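Local coordinates for CYTH domain-containing protein (Pyrococcus horikoshii, PDB 2EEN) that is of unknown function but belongs to the CYTH family, whose members typically act on triphosphate-bearing substrates with the help of divalent metal ions, at residues S75-E80 and D144-A149; K109-Y114 and F133-T138; Y115-V120 and V150-K155; I156-E159 and K164-R167. All coordinates share one frame; numbering follows the deposited sequence.

Overall arrangement
Contacts 1, 3 and 4 follow one another along helix 146-160, which joins in turn the approach to strand 78-85, the turn between strands 102-117 and 120-127, and the chain that follows the helix. The centres of contacts 1 and 3 lie about 12 Å apart, those of contacts 3 and 4 about 11 Å. Contact 2 bridges two strands on the sheet face that looks away from this helix, while Ile134 and Ile136 of the same segment pack on Leu153 and Leu157. Lys76 NZ comes within 3.9 Å of Glu135 OE2, bringing contact 1 to the charged face, probably the tunnel where relatives hold triphosphates.

Contact 1. Residues S75-E80 and D144-A149; sequences SKTRLE and DEIPEA
Thr77 and Ile146 form a small, buried apolar contact where the chain running into strand 78-85 meets the beginning of helix 146-160. The two side chains reach toward each other tip to tip, methyl against methyl, with Thr77 CG2 3.6 Å from Ile146 CD1. Threonine suits the place because it has two different branches. With OG1 beside the backbone N (chi1 -59°) and CG2 anti to it, the methyl is given to the isoleucine, while the hydroxyl is left for polar neighbours on its own side. That hydroxyl donates to Ser75, Thr77 OG1 lying 2.8 Å from Ser75 OG. The serine oxygen also accepts from the backbone, Thr77 N to Ser75 OG at 3.3 Å with an N-H...O angle of 162°, which makes an ST turn. A further bond joins Ser75 OG to Asp72, so this buried oxygen is gripped three times and the bend before the strand is held in shape. Ile146 CG2 approaches the same polar group more loosely, 4.4 Å from Ser75 OG. Replacing Thr77 by an alanine would probably leave Ile146 CD1 facing a gap and Ser75 OG without one of its donors. Val4 of strand 3-9 touches both Thr77 and Ile146, while Ile71 and Val140 pack against the isoleucine as well. Backbone bonding of Lys76 with Glu5 ties this bend to strand 3-9, bringing the two outermost strands of the sheet together under the start of the helix, consistent with the closed tunnel of CYTH proteins.

Contact 2. Residues K109-Y114 and F133-T138; sequences KTREKY and FIEIET
Arg111 reaches past one intervening strand to form a buried salt bridge with Glu135. From CB the chain sets out with CG anti to the backbone N (chi1 166°), runs on extended to CD, and bends at chi3 (-74°), which turns NE and the guanidinium out of the line of the first carbons. The side chain also touches Thr123 of strand 120-127, the strand it crosses. One face of the guanidinium receives Lys109 CE, 3.3 Å above its plane and set toward the rim. At the tip one nitrogen faces both oxygens: Glu135 OE2 stands 3.3 Å from Arg111 NH2 at the group's edge, near its plane, and Glu135 OE1 3.4 Å. The carboxylate plane is turned 70° from the guanidinium, so the two groups do not meet as a flat, two-pronged pair. Asp125 is the stronger partner of the same NH2, which thus links two acids. Lysines, arginine and acids gathered on one sheet face resemble the charged tunnel lining of CYTH relatives. Glu135 also lies beside Lys7 of strand 3-9, whereas its neighbours Ile134 and Ile136 pack beneath the sheet on helix 146-160, Ile134 touching helix 12-19 too.

Contact 3. Residues Y115-V120 and V150-K155; sequences YVEKGV and VEKLEK
Val120 and Leu153 slide past each other in opposite directions, flank to flank, with Val120 CG1 4.2 Å from Leu153 CD1. The valine holds CG1 anti to its backbone N (chi1 -177°) and its other methyl stands 4.5 Å, Val120 CG2 to Lys152 CE, from the lysine that precedes the leucine. Beta-branched valine suits a strand facing a helix, and the longer leucine spans the distance from the helix backbone. Farther out, Glu117 and Lys152 come at each other from opposite directions and form a salt bridge, though the modelled position of the carboxylate oxygen is doubtful. Lys152 stretches out from the helix and bends only at chi4 (66°), turning its ammonium group toward the acid. Both strand residues belong to a tight hairpin connection. A type II turn runs from Glu117 to Val120, closed by Val120 N to Glu117 O at 2.9 Å, with Gly119 at a positive phi of 75° that favours glycine. Next to it is a classic beta bulge, where Val116 and Glu117 both face Val120: Val116 N bonds Val120 O at 3.0 Å, and the bond from Glu117 N to the same oxygen is weak. Thr138 of strand 131-139 hydrogen-bonds Gly119 O and so ties the turn to that strand, while Ile136 and Thr138 press on both Val120 and Leu153.

Contact 4. Residues I156-E159 and K164-R167; sequences ILRE and KFER
The guanidinium of Arg158 and the ring of Phe165 meet at a slant, their planes 57° apart. Over one face of the guanidinium lies Phe165 CE1, 3.3 Å above the plane and set toward the rim. The ring's own edge, in its plane, is met by the start of the arginine chain, with Arg158 CG 3.8 Å from Phe165 CZ. Higher up the chain, Arg158 NE approaches the ring obliquely, 3.5 Å from Phe165 CE1, so the aromatic group is followed along the side chain from CG to the guanidinium without a parallel stack. Long and partly apolar, arginine suits an exposed position like this: its carbons and the guanidinium face both lie against the ring, and NE has a long, weak ion pair with Glu154. Leu157, next to Arg158 on the helix, approaches the ring obliquely in an apolar contact, Leu157 CD1 lying 3.8 Å from Phe165 CE2. Phenylalanine is broad enough to touch both at once, and an alanine here would probably open a gap beside Leu157 and leave the Arg158 guanidinium free to turn. Around the contact, Leu157 also packs on Ile134 and Ile136 of strand 131-139. Lys164 and Glu166 bond through their backbones with Tyr9 and Lys7, so the chain leaving helix 146-160 turns back beside strand 3-9 and sets Phe165 against the helix's last turns.

Contact 1. Residues S75-E80 and D144-A149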
loop_
_atom_site.group_PDB
_atom_site.type_symbol
_atom_site.label_atom_id
_atom_site.label_comp_id
_atom_site.label_asym_id
_atom_site.label_seq_id
_atom_site.Cartn_x
_atom_site.Cartn_y
_atom_site.Cartn_z
ATOM N N SER A 75 -10.876 2.246 -25.441
ATOM C CA SER A 75 -11.346 2.579 -24.103
ATOM C C SER A 75 -10.191 2.904 -23.146
ATOM O O SER A 75 -9.025 2.925 -23.507
ATOM C CB SER A 75 -12.163 1.396 -23.572
ATOM O OG SER A 75 -11.279 0.325 -23.248
ATOM N N LYS A 76 -10.569 3.207 -21.893
ATOM C CA LYS A 76 -9.566 3.504 -20.875
ATOM C C LYS A 76 -9.278 2.273 -20.003
ATOM O O LYS A 76 -8.704 2.358 -18.927
ATOM C CB LYS A 76 -10.118 4.625 -19.989
ATOM C CG LYS A 76 -10.446 5.903 -20.767
ATOM C CD LYS A 76 -11.198 6.924 -19.906
ATOM C CE LYS A 76 -10.497 7.197 -18.571
ATOM N NZ LYS A 76 -11.290 8.141 -17.790
ATOM N N THR A 77 -9.743 1.102 -20.487
ATOM C CA THR A 77 -9.580 -0.128 -19.717
ATOM C C THR A 77 -8.116 -0.429 -19.426
ATOM O O THR A 77 -7.263 -0.382 -20.303
ATOM C CB THR A 77 -10.162 -1.290 -20.520
ATOM O OG1 THR A 77 -11.548 -1.049 -20.782
ATOM C CG2 THR A 77 -10.025 -2.586 -19.720
ATOM N N ARG A 78 -7.851 -0.760 -18.171
ATOM C CA ARG A 78 -6.498 -1.071 -17.754
ATOM C C ARG A 78 -6.523 -1.953 -16.524
ATOM O O ARG A 78 -7.535 -2.046 -15.829
ATOM C CB ARG A 78 -5.755 0.219 -17.433
ATOM C CG ARG A 78 -6.385 1.004 -16.300
ATOM C CD ARG A 78 -6.247 2.492 -16.550
ATOM N NE ARG A 78 -4.879 2.822 -16.914
ATOM C CZ ARG A 78 -4.514 3.965 -17.481
ATOM N NH1 ARG A 78 -5.421 4.895 -17.746
ATOM N NH2 ARG A 78 -3.243 4.169 -17.798
ATOM N N LEU A 79 -5.403 -2.608 -16.263
ATOM C CA LEU A 79 -5.293 -3.454 -15.095
ATOM C C LEU A 79 -5.259 -2.520 -13.893
ATOM O O LEU A 79 -4.701 -1.422 -13.956
ATOM C CB LEU A 79 -4.010 -4.281 -15.178
ATOM C CG LEU A 79 -3.515 -5.024 -13.935
ATOM C CD1 LEU A 79 -2.576 -6.135 -14.366
ATOM C CD2 LEU A 79 -2.811 -4.057 -12.990
ATOM N N GLU A 80 -5.873 -2.943 -12.799
ATOM C CA GLU A 80 -5.887 -2.116 -11.606
ATOM C C GLU A 80 -5.687 -2.966 -10.377
ATOM O O GLU A 80 -6.146 -4.112 -10.315
ATOM C CB GLU A 80 -7.221 -1.370 -11.476
ATOM C CG GLU A 80 -7.489 -0.357 -12.578
ATOM C CD GLU A 80 -8.842 0.315 -12.434
ATOM O OE1 GLU A 80 -9.056 1.015 -11.419
ATOM O OE2 GLU A 80 -9.692 0.141 -13.336
ATOM N N ASP A 144 -10.114 -10.533 -23.988
ATOM C CA ASP A 144 -10.762 -10.598 -25.295
ATOM C C ASP A 144 -12.259 -10.295 -25.221
ATOM O O ASP A 144 -12.952 -10.204 -26.228
ATOM C CB ASP A 144 -10.536 -11.994 -25.883
ATOM C CG ASP A 144 -9.228 -12.001 -26.668
ATOM O OD1 ASP A 144 -9.077 -11.147 -27.543
ATOM O OD2 ASP A 144 -8.380 -12.847 -26.395
ATOM N N GLU A 145 -12.764 -10.191 -23.974
ATOM C CA GLU A 145 -14.154 -9.798 -23.794
ATOM C C GLU A 145 -14.307 -8.272 -23.728
ATOM O O GLU A 145 -15.402 -7.738 -23.729
ATOM C CB GLU A 145 -14.665 -10.435 -22.504
ATOM C CG GLU A 145 -14.606 -11.962 -22.549
ATOM C CD GLU A 145 -15.132 -12.525 -21.247
ATOM O OE1 GLU A 145 -14.654 -12.121 -20.197
ATOM O OE2 GLU A 145 -16.003 -13.395 -21.295
ATOM N N ILE A 146 -13.157 -7.566 -23.641
ATOM C CA ILE A 146 -13.208 -6.103 -23.526
ATOM C C ILE A 146 -13.849 -5.436 -24.752
ATOM O O ILE A 146 -14.692 -4.554 -24.651
ATOM C CB ILE A 146 -11.778 -5.589 -23.356
ATOM C CG1 ILE A 146 -11.234 -5.978 -21.978
ATOM C CG2 ILE A 146 -11.753 -4.053 -23.459
ATOM C CD1 ILE A 146 -9.793 -5.509 -21.776
ATOM N N PRO A 147 -13.463 -5.841 -25.975
ATOM C CA PRO A 147 -14.057 -5.222 -27.162
ATOM C C PRO A 147 -15.586 -5.219 -27.163
ATOM O O PRO A 147 -16.202 -4.191 -27.429
ATOM C CB PRO A 147 -13.461 -6.042 -28.304
ATOM C CG PRO A 147 -12.089 -6.349 -27.783
ATOM C CD PRO A 147 -12.382 -6.769 -26.358
ATOM N N GLU A 148 -16.192 -6.364 -26.861
ATOM C CA GLU A 148 -17.652 -6.468 -26.825
ATOM C C GLU A 148 -18.244 -5.521 -25.783
ATOM O O GLU A 148 -19.220 -4.814 -26.051
ATOM C CB GLU A 148 -18.086 -7.898 -26.485
ATOM C CG GLU A 148 -17.691 -8.953 -27.501
ATOM C CD GLU A 148 -18.024 -10.361 -27.031
ATOM O OE1 GLU A 148 -19.225 -10.664 -26.857
ATOM O OE2 GLU A 148 -17.084 -11.163 -26.830
ATOM N N ALA A 149 -17.652 -5.524 -24.592
ATOM C CA ALA A 149 -18.122 -4.671 -23.504
ATOM C C ALA A 149 -18.014 -3.199 -23.876
ATOM O O ALA A 149 -18.907 -2.413 -23.579
ATOM C CB ALA A 149 -17.326 -4.945 -22.234
#

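Contact 2. Residues K109-Y114 and F133-T138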
loop_
_atom_site.group_PDB
_atom_site.type_symbol
_atom_site.label_atom_id
_atom_site.label_comp_id
_atom_site.label_asym_id
_atom_site.label_seq_id
_atom_site.Cartn_x
_atom_site.Cartn_y
_atom_site.Cartn_z
ATOM N N LYS A 109 -13.461 16.086 -7.556
ATOM C CA LYS A 109 -14.694 16.036 -8.320
ATOM C C LYS A 109 -15.845 15.493 -7.493
ATOM O O LYS A 109 -15.652 14.982 -6.388
ATOM C CB LYS A 109 -14.517 15.130 -9.540
ATOM C CG LYS A 109 -14.327 13.652 -9.162
ATOM C CD LYS A 109 -14.303 12.743 -10.395
ATOM C CE LYS A 109 -14.185 11.276 -10.000
ATOM N NZ LYS A 109 -12.857 10.952 -9.397
ATOM N N THR A 110 -17.049 15.638 -8.031
ATOM C CA THR A 110 -18.218 15.067 -7.388
ATOM C C THR A 110 -18.633 14.010 -8.398
ATOM O O THR A 110 -18.400 14.166 -9.598
ATOM C CB THR A 110 -19.355 16.087 -7.162
ATOM O OG1 THR A 110 -19.778 16.650 -8.405
ATOM C CG2 THR A 110 -18.884 17.187 -6.234
ATOM N N ARG A 111 -19.208 12.920 -7.911
ATOM C CA ARG A 111 -19.606 11.833 -8.788
ATOM C C ARG A 111 -20.949 11.290 -8.350
ATOM O O ARG A 111 -21.109 10.852 -7.212
ATOM C CB ARG A 111 -18.526 10.750 -8.778
ATOM C CG ARG A 111 -18.947 9.407 -9.378
ATOM C CD ARG A 111 -17.748 8.487 -9.583
ATOM N NE ARG A 111 -16.926 8.916 -10.716
ATOM C CZ ARG A 111 -15.762 8.369 -11.057
ATOM N NH1 ARG A 111 -15.258 7.360 -10.352
ATOM N NH2 ARG A 111 -15.105 8.823 -12.118
ATOM N N GLU A 112 -21.921 11.344 -9.254
ATOM C CA GLU A 112 -23.248 10.819 -8.961
ATOM C C GLU A 112 -23.290 9.487 -9.694
ATOM O O GLU A 112 -23.124 9.451 -10.910
ATOM C CB GLU A 112 -24.346 11.736 -9.487
ATOM C CG GLU A 112 -24.591 12.981 -8.649
ATOM C CD GLU A 112 -25.635 13.899 -9.265
ATOM O OE1 GLU A 112 -26.611 13.388 -9.855
ATOM O OE2 GLU A 112 -25.489 15.135 -9.151
ATOM N N LYS A 113 -23.507 8.403 -8.955
ATOM C CA LYS A 113 -23.543 7.066 -9.539
ATOM C C LYS A 113 -24.961 6.612 -9.834
ATOM O O LYS A 113 -25.866 6.805 -9.020
ATOM C CB LYS A 113 -22.895 6.056 -8.594
ATOM C CG LYS A 113 -21.407 6.239 -8.365
ATOM C CD LYS A 113 -20.884 5.096 -7.502
ATOM C CE LYS A 113 -19.391 5.196 -7.253
ATOM N NZ LYS A 113 -18.930 4.075 -6.388
ATOM N N TYR A 114 -25.132 5.997 -10.998
ATOM C CA TYR A 114 -26.425 5.496 -11.446
ATOM C C TYR A 114 -26.345 4.051 -11.892
ATOM O O TYR A 114 -25.386 3.635 -12.534
ATOM C CB TYR A 114 -26.943 6.351 -12.608
ATOM C CG TYR A 114 -27.310 7.737 -12.175
ATOM C CD1 TYR A 114 -26.327 8.716 -12.005
ATOM C CD2 TYR A 114 -28.625 8.052 -11.830
ATOM C CE1 TYR A 114 -26.644 9.964 -11.496
ATOM C CE2 TYR A 114 -28.950 9.302 -11.315
ATOM C CZ TYR A 114 -27.951 10.250 -11.150
ATOM O OH TYR A 114 -28.255 11.480 -10.608
ATOM N N PHE A 133 -18.336 15.474 -17.039
ATOM C CA PHE A 133 -18.030 14.272 -17.803
ATOM C C PHE A 133 -18.994 13.184 -17.373
ATOM O O PHE A 133 -19.667 13.297 -16.345
ATOM C CB PHE A 133 -16.619 13.758 -17.522
ATOM C CG PHE A 133 -15.533 14.661 -18.011
ATOM C CD1 PHE A 133 -15.245 15.839 -17.337
ATOM C CD2 PHE A 133 -14.794 14.327 -19.137
ATOM C CE1 PHE A 133 -14.233 16.682 -17.782
ATOM C CE2 PHE A 133 -13.773 15.166 -19.595
ATOM C CZ PHE A 133 -13.493 16.344 -18.910
ATOM N N ILE A 134 -19.055 12.134 -18.177
ATOM C CA ILE A 134 -19.887 10.995 -17.859
ATOM C C ILE A 134 -19.040 9.759 -18.107
ATOM O O ILE A 134 -18.365 9.637 -19.134
ATOM C CB ILE A 134 -21.170 10.943 -18.717
ATOM C CG1 ILE A 134 -21.992 9.712 -18.310
ATOM C CG2 ILE A 134 -20.823 10.915 -20.203
ATOM C CD1 ILE A 134 -23.389 9.693 -18.868
ATOM N N GLU A 135 -19.041 8.857 -17.139
ATOM C CA GLU A 135 -18.280 7.634 -17.271
ATOM C C GLU A 135 -19.228 6.465 -17.148
ATOM O O GLU A 135 -20.311 6.591 -16.575
ATOM C CB GLU A 135 -17.199 7.544 -16.189
ATOM C CG GLU A 135 -15.995 8.446 -16.447
ATOM C CD GLU A 135 -14.852 8.211 -15.471
ATOM O OE1 GLU A 135 -14.711 7.076 -14.970
ATOM O OE2 GLU A 135 -14.074 9.157 -15.218
ATOM N N ILE A 136 -18.827 5.347 -17.732
ATOM C CA ILE A 136 -19.602 4.122 -17.657
ATOM C C ILE A 136 -18.602 2.986 -17.511
ATOM O O ILE A 136 -17.517 3.012 -18.105
ATOM C CB ILE A 136 -20.499 3.921 -18.904
ATOM C CG1 ILE A 136 -21.444 2.738 -18.662
ATOM C CG2 ILE A 136 -19.641 3.707 -20.154
ATOM C CD1 ILE A 136 -22.603 2.674 -19.649
ATOM N N GLU A 137 -18.949 1.997 -16.700
ATOM C CA GLU A 137 -18.053 0.878 -16.471
ATOM C C GLU A 137 -18.773 -0.428 -16.213
ATOM O O GLU A 137 -19.923 -0.450 -15.766
ATOM C CB GLU A 137 -17.155 1.165 -15.272
ATOM C CG GLU A 137 -17.945 1.527 -14.024
ATOM C CD GLU A 137 -17.198 1.218 -12.744
ATOM O OE1 GLU A 137 -17.164 0.032 -12.350
ATOM O OE2 GLU A 137 -16.648 2.156 -12.133
ATOM N N THR A 138 -18.067 -1.515 -16.494
ATOM C CA THR A 138 -18.573 -2.857 -16.268
ATOM C C THR A 138 -17.367 -3.778 -16.216
ATOM O O THR A 138 -16.335 -3.492 -16.827
ATOM C CB THR A 138 -19.515 -3.319 -17.393
ATOM O OG1 THR A 138 -20.123 -4.565 -17.015
ATOM C CG2 THR A 138 -18.743 -3.509 -18.697
#

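Contact 3. Residues Y115-V120 and V150-K155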
loop_
_atom_site.group_PDB
_atom_site.type_symbol
_atom_site.label_atom_id
_atom_site.label_comp_id
_atom_site.label_asym_id
_atom_site.label_seq_id
_atom_site.Cartn_x
_atom_site.Cartn_y
_atom_site.Cartn_z
ATOM N N TYR A 115 -27.368 3.279 -11.536
ATOM C CA TYR A 115 -27.447 1.877 -11.917
ATOM C C TYR A 115 -28.009 1.781 -13.337
ATOM O O TYR A 115 -29.098 2.274 -13.603
ATOM C CB TYR A 115 -28.385 1.138 -10.960
ATOM C CG TYR A 115 -28.617 -0.312 -11.322
ATOM C CD1 TYR A 115 -27.772 -1.313 -10.853
ATOM C CD2 TYR A 115 -29.687 -0.682 -12.135
ATOM C CE1 TYR A 115 -27.991 -2.651 -11.180
ATOM C CE2 TYR A 115 -29.910 -2.020 -12.469
ATOM C CZ TYR A 115 -29.062 -2.991 -11.987
ATOM O OH TYR A 115 -29.291 -4.308 -12.307
ATOM N N VAL A 116 -27.268 1.157 -14.249
ATOM C CA VAL A 116 -27.736 1.006 -15.628
ATOM C C VAL A 116 -28.338 -0.376 -15.807
ATOM O O VAL A 116 -29.498 -0.518 -16.202
ATOM C CB VAL A 116 -26.585 1.197 -16.623
ATOM C CG1 VAL A 116 -27.055 0.901 -18.048
ATOM C CG2 VAL A 116 -26.080 2.616 -16.526
ATOM N N GLU A 117 -27.531 -1.391 -15.535
ATOM C CA GLU A 117 -27.975 -2.773 -15.606
ATOM C C GLU A 117 -27.055 -3.580 -14.718
ATOM O O GLU A 117 -26.152 -3.027 -14.094
ATOM C CB GLU A 117 -27.984 -3.294 -17.046
ATOM C CG GLU A 117 -26.741 -3.041 -17.847
ATOM C CD GLU A 117 -26.939 -3.422 -19.305
ATOM O OE1 GLU A 117 -27.696 -2.723 -20.017
ATOM O OE2 GLU A 117 -26.351 -4.431 -19.732
ATOM N N LYS A 118 -27.279 -4.881 -14.629
ATOM C CA LYS A 118 -26.451 -5.668 -13.742
ATOM C C LYS A 118 -24.978 -5.517 -14.076
ATOM O O LYS A 118 -24.548 -5.803 -15.191
ATOM C CB LYS A 118 -26.850 -7.137 -13.795
ATOM C CG LYS A 118 -26.102 -7.974 -12.778
ATOM C CD LYS A 118 -26.603 -9.403 -12.757
ATOM C CE LYS A 118 -25.846 -10.219 -11.733
ATOM N NZ LYS A 118 -24.421 -10.385 -12.123
ATOM N N GLY A 119 -24.216 -5.041 -13.102
ATOM C CA GLY A 119 -22.790 -4.881 -13.299
ATOM C C GLY A 119 -22.377 -3.704 -14.156
ATOM O O GLY A 119 -21.201 -3.580 -14.491
ATOM N N VAL A 120 -23.326 -2.846 -14.515
ATOM C CA VAL A 120 -23.007 -1.672 -15.330
ATOM C C VAL A 120 -23.456 -0.415 -14.604
ATOM O O VAL A 120 -24.630 -0.280 -14.239
ATOM C CB VAL A 120 -23.687 -1.717 -16.699
ATOM C CG1 VAL A 120 -23.249 -0.512 -17.525
ATOM C CG2 VAL A 120 -23.322 -3.017 -17.421
ATOM N N VAL A 150 -16.910 -2.828 -24.516
ATOM C CA VAL A 150 -16.712 -1.449 -24.918
ATOM C C VAL A 150 -17.822 -1.036 -25.873
ATOM O O VAL A 150 -18.392 0.038 -25.742
ATOM C CB VAL A 150 -15.339 -1.245 -25.602
ATOM C CG1 VAL A 150 -15.271 0.138 -26.238
ATOM C CG2 VAL A 150 -14.225 -1.405 -24.573
ATOM N N GLU A 151 -18.136 -1.901 -26.832
ATOM C CA GLU A 151 -19.187 -1.601 -27.794
ATOM C C GLU A 151 -20.519 -1.407 -27.077
ATOM O O GLU A 151 -21.277 -0.485 -27.383
ATOM C CB GLU A 151 -19.305 -2.735 -28.815
ATOM C CG GLU A 151 -18.005 -3.029 -29.547
ATOM C CD GLU A 151 -18.154 -4.098 -30.615
ATOM O OE1 GLU A 151 -18.747 -5.159 -30.323
ATOM O OE2 GLU A 151 -17.667 -3.879 -31.746
ATOM N N LYS A 152 -20.788 -2.271 -26.108
ATOM C CA LYS A 152 -22.025 -2.200 -25.346
ATOM C C LYS A 152 -22.112 -0.895 -24.561
ATOM O O LYS A 152 -23.136 -0.211 -24.575
ATOM C CB LYS A 152 -22.098 -3.385 -24.389
ATOM C CG LYS A 152 -23.280 -3.364 -23.464
ATOM C CD LYS A 152 -23.146 -4.462 -22.437
ATOM C CE LYS A 152 -24.337 -4.487 -21.521
ATOM N NZ LYS A 152 -25.582 -4.870 -22.246
ATOM N N LEU A 153 -21.030 -0.550 -23.873
ATOM C CA LEU A 153 -21.020 0.673 -23.083
ATOM C C LEU A 153 -21.026 1.933 -23.936
ATOM O O LEU A 153 -21.662 2.928 -23.580
ATOM C CB LEU A 153 -19.820 0.677 -22.131
ATOM C CG LEU A 153 -20.079 0.072 -20.743
ATOM C CD1 LEU A 153 -20.805 -1.263 -20.853
ATOM C CD2 LEU A 153 -18.748 -0.096 -20.019
ATOM N N GLU A 154 -20.328 1.897 -25.067
ATOM C CA GLU A 154 -20.299 3.058 -25.936
ATOM C C GLU A 154 -21.715 3.317 -26.431
ATOM O O GLU A 154 -22.148 4.460 -26.514
ATOM C CB GLU A 154 -19.367 2.834 -27.129
ATOM C CG GLU A 154 -19.071 4.115 -27.887
ATOM C CD GLU A 154 -18.236 3.890 -29.131
ATOM O OE1 GLU A 154 -17.231 3.151 -29.053
ATOM O OE2 GLU A 154 -18.578 4.467 -30.185
ATOM N N LYS A 155 -22.439 2.245 -26.749
ATOM C CA LYS A 155 -23.812 2.384 -27.227
ATOM C C LYS A 155 -24.702 3.040 -26.176
ATOM O O LYS A 155 -25.490 3.932 -26.483
ATOM C CB LYS A 155 -24.394 1.021 -27.618
ATOM C CG LYS A 155 -25.842 1.094 -28.088
ATOM C CD LYS A 155 -26.307 -0.225 -28.685
ATOM C CE LYS A 155 -27.621 -0.045 -29.427
ATOM N NZ LYS A 155 -28.059 -1.296 -30.105
#

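Contact 4. Residues I156-E159 and K164-R167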
loop_
_atom_site.group_PDB
_atom_site.type_symbol
_atom_site.label_atom_id
_atom_site.label_comp_id
_atom_site.label_asym_id
_atom_site.label_seq_id
_atom_site.Cartn_x
_atom_site.Cartn_y
_atom_site.Cartn_z
ATOM N N ILE A 156 -24.568 2.607 -24.925
ATOM C CA ILE A 156 -25.364 3.174 -23.843
ATOM C C ILE A 156 -25.119 4.677 -23.711
ATOM O O ILE A 156 -26.062 5.458 -23.595
ATOM C CB ILE A 156 -25.046 2.476 -22.506
ATOM C CG1 ILE A 156 -25.546 1.030 -22.554
ATOM C CG2 ILE A 156 -25.701 3.219 -21.354
ATOM C CD1 ILE A 156 -25.066 0.184 -21.402
ATOM N N LEU A 157 -23.854 5.085 -23.738
ATOM C CA LEU A 157 -23.534 6.504 -23.626
ATOM C C LEU A 157 -24.014 7.317 -24.825
ATOM O O LEU A 157 -24.539 8.418 -24.660
ATOM C CB LEU A 157 -22.029 6.702 -23.438
ATOM C CG LEU A 157 -21.535 6.274 -22.057
ATOM C CD1 LEU A 157 -20.077 6.657 -21.895
ATOM C CD2 LEU A 157 -22.390 6.944 -20.987
ATOM N N ARG A 158 -23.847 6.777 -26.026
ATOM C CA ARG A 158 -24.288 7.502 -27.210
ATOM C C ARG A 158 -25.805 7.651 -27.207
ATOM O O ARG A 158 -26.340 8.661 -27.671
ATOM C CB ARG A 158 -23.799 6.800 -28.482
ATOM C CG ARG A 158 -22.325 7.062 -28.759
ATOM C CD ARG A 158 -21.879 6.560 -30.120
ATOM N NE ARG A 158 -20.568 7.108 -30.450
ATOM C CZ ARG A 158 -20.354 8.382 -30.773
ATOM N NH1 ARG A 158 -21.366 9.240 -30.819
ATOM N NH2 ARG A 158 -19.123 8.804 -31.028
ATOM N N GLU A 159 -26.501 6.663 -26.655
ATOM C CA GLU A 159 -27.953 6.730 -26.589
ATOM C C GLU A 159 -28.407 7.795 -25.596
ATOM O O GLU A 159 -29.570 8.208 -25.603
ATOM C CB GLU A 159 -28.534 5.373 -26.202
ATOM C CG GLU A 159 -28.387 4.322 -27.291
ATOM C CD GLU A 159 -29.360 4.470 -28.464
ATOM O OE1 GLU A 159 -30.231 5.374 -28.476
ATOM O OE2 GLU A 159 -29.261 3.624 -29.375
ATOM N N LYS A 164 -18.570 13.168 -27.692
ATOM C CA LYS A 164 -17.121 13.186 -27.639
ATOM C C LYS A 164 -16.570 12.348 -26.501
ATOM O O LYS A 164 -16.752 12.663 -25.327
ATOM C CB LYS A 164 -16.612 14.628 -27.548
ATOM C CG LYS A 164 -17.416 15.537 -26.638
ATOM C CD LYS A 164 -16.943 16.981 -26.778
ATOM C CE LYS A 164 -17.759 17.931 -25.916
ATOM N NZ LYS A 164 -17.339 19.346 -26.116
ATOM N N PHE A 165 -15.902 11.265 -26.872
ATOM C CA PHE A 165 -15.305 10.355 -25.915
ATOM C C PHE A 165 -13.884 10.787 -25.590
ATOM O O PHE A 165 -13.241 11.492 -26.373
ATOM C CB PHE A 165 -15.338 8.937 -26.478
ATOM C CG PHE A 165 -16.710 8.334 -26.478
ATOM C CD1 PHE A 165 -17.570 8.530 -27.552
ATOM C CD2 PHE A 165 -17.171 7.630 -25.373
ATOM C CE1 PHE A 165 -18.876 8.035 -27.523
ATOM C CE2 PHE A 165 -18.470 7.130 -25.333
ATOM C CZ PHE A 165 -19.324 7.335 -26.408
ATOM N N GLU A 166 -13.399 10.360 -24.432
ATOM C CA GLU A 166 -12.056 10.753 -23.988
ATOM C C GLU A 166 -11.339 9.608 -23.256
ATOM O O GLU A 166 -11.779 9.103 -22.232
ATOM C CB GLU A 166 -12.194 11.958 -23.051
ATOM C CG GLU A 166 -10.847 12.425 -22.502
ATOM C CD GLU A 166 -10.024 13.007 -23.632
ATOM O OE1 GLU A 166 -10.353 14.072 -24.114
ATOM O OE2 GLU A 166 -9.024 12.398 -23.999
ATOM N N ARG A 167 -10.205 9.170 -23.848
ATOM C CA ARG A 167 -9.418 8.123 -23.201
ATOM C C ARG A 167 -8.404 8.711 -22.218
ATOM O O ARG A 167 -7.771 8.011 -21.433
ATOM C CB ARG A 167 -8.650 7.366 -24.292
ATOM C CG ARG A 167 -9.492 6.353 -25.063
ATOM C CD ARG A 167 -8.637 5.524 -26.025
ATOM N NE ARG A 167 -7.640 4.773 -25.267
ATOM C CZ ARG A 167 -6.595 4.211 -25.919
ATOM N NH1 ARG A 167 -6.462 4.343 -27.228
ATOM N NH2 ARG A 167 -5.699 3.505 -25.222
#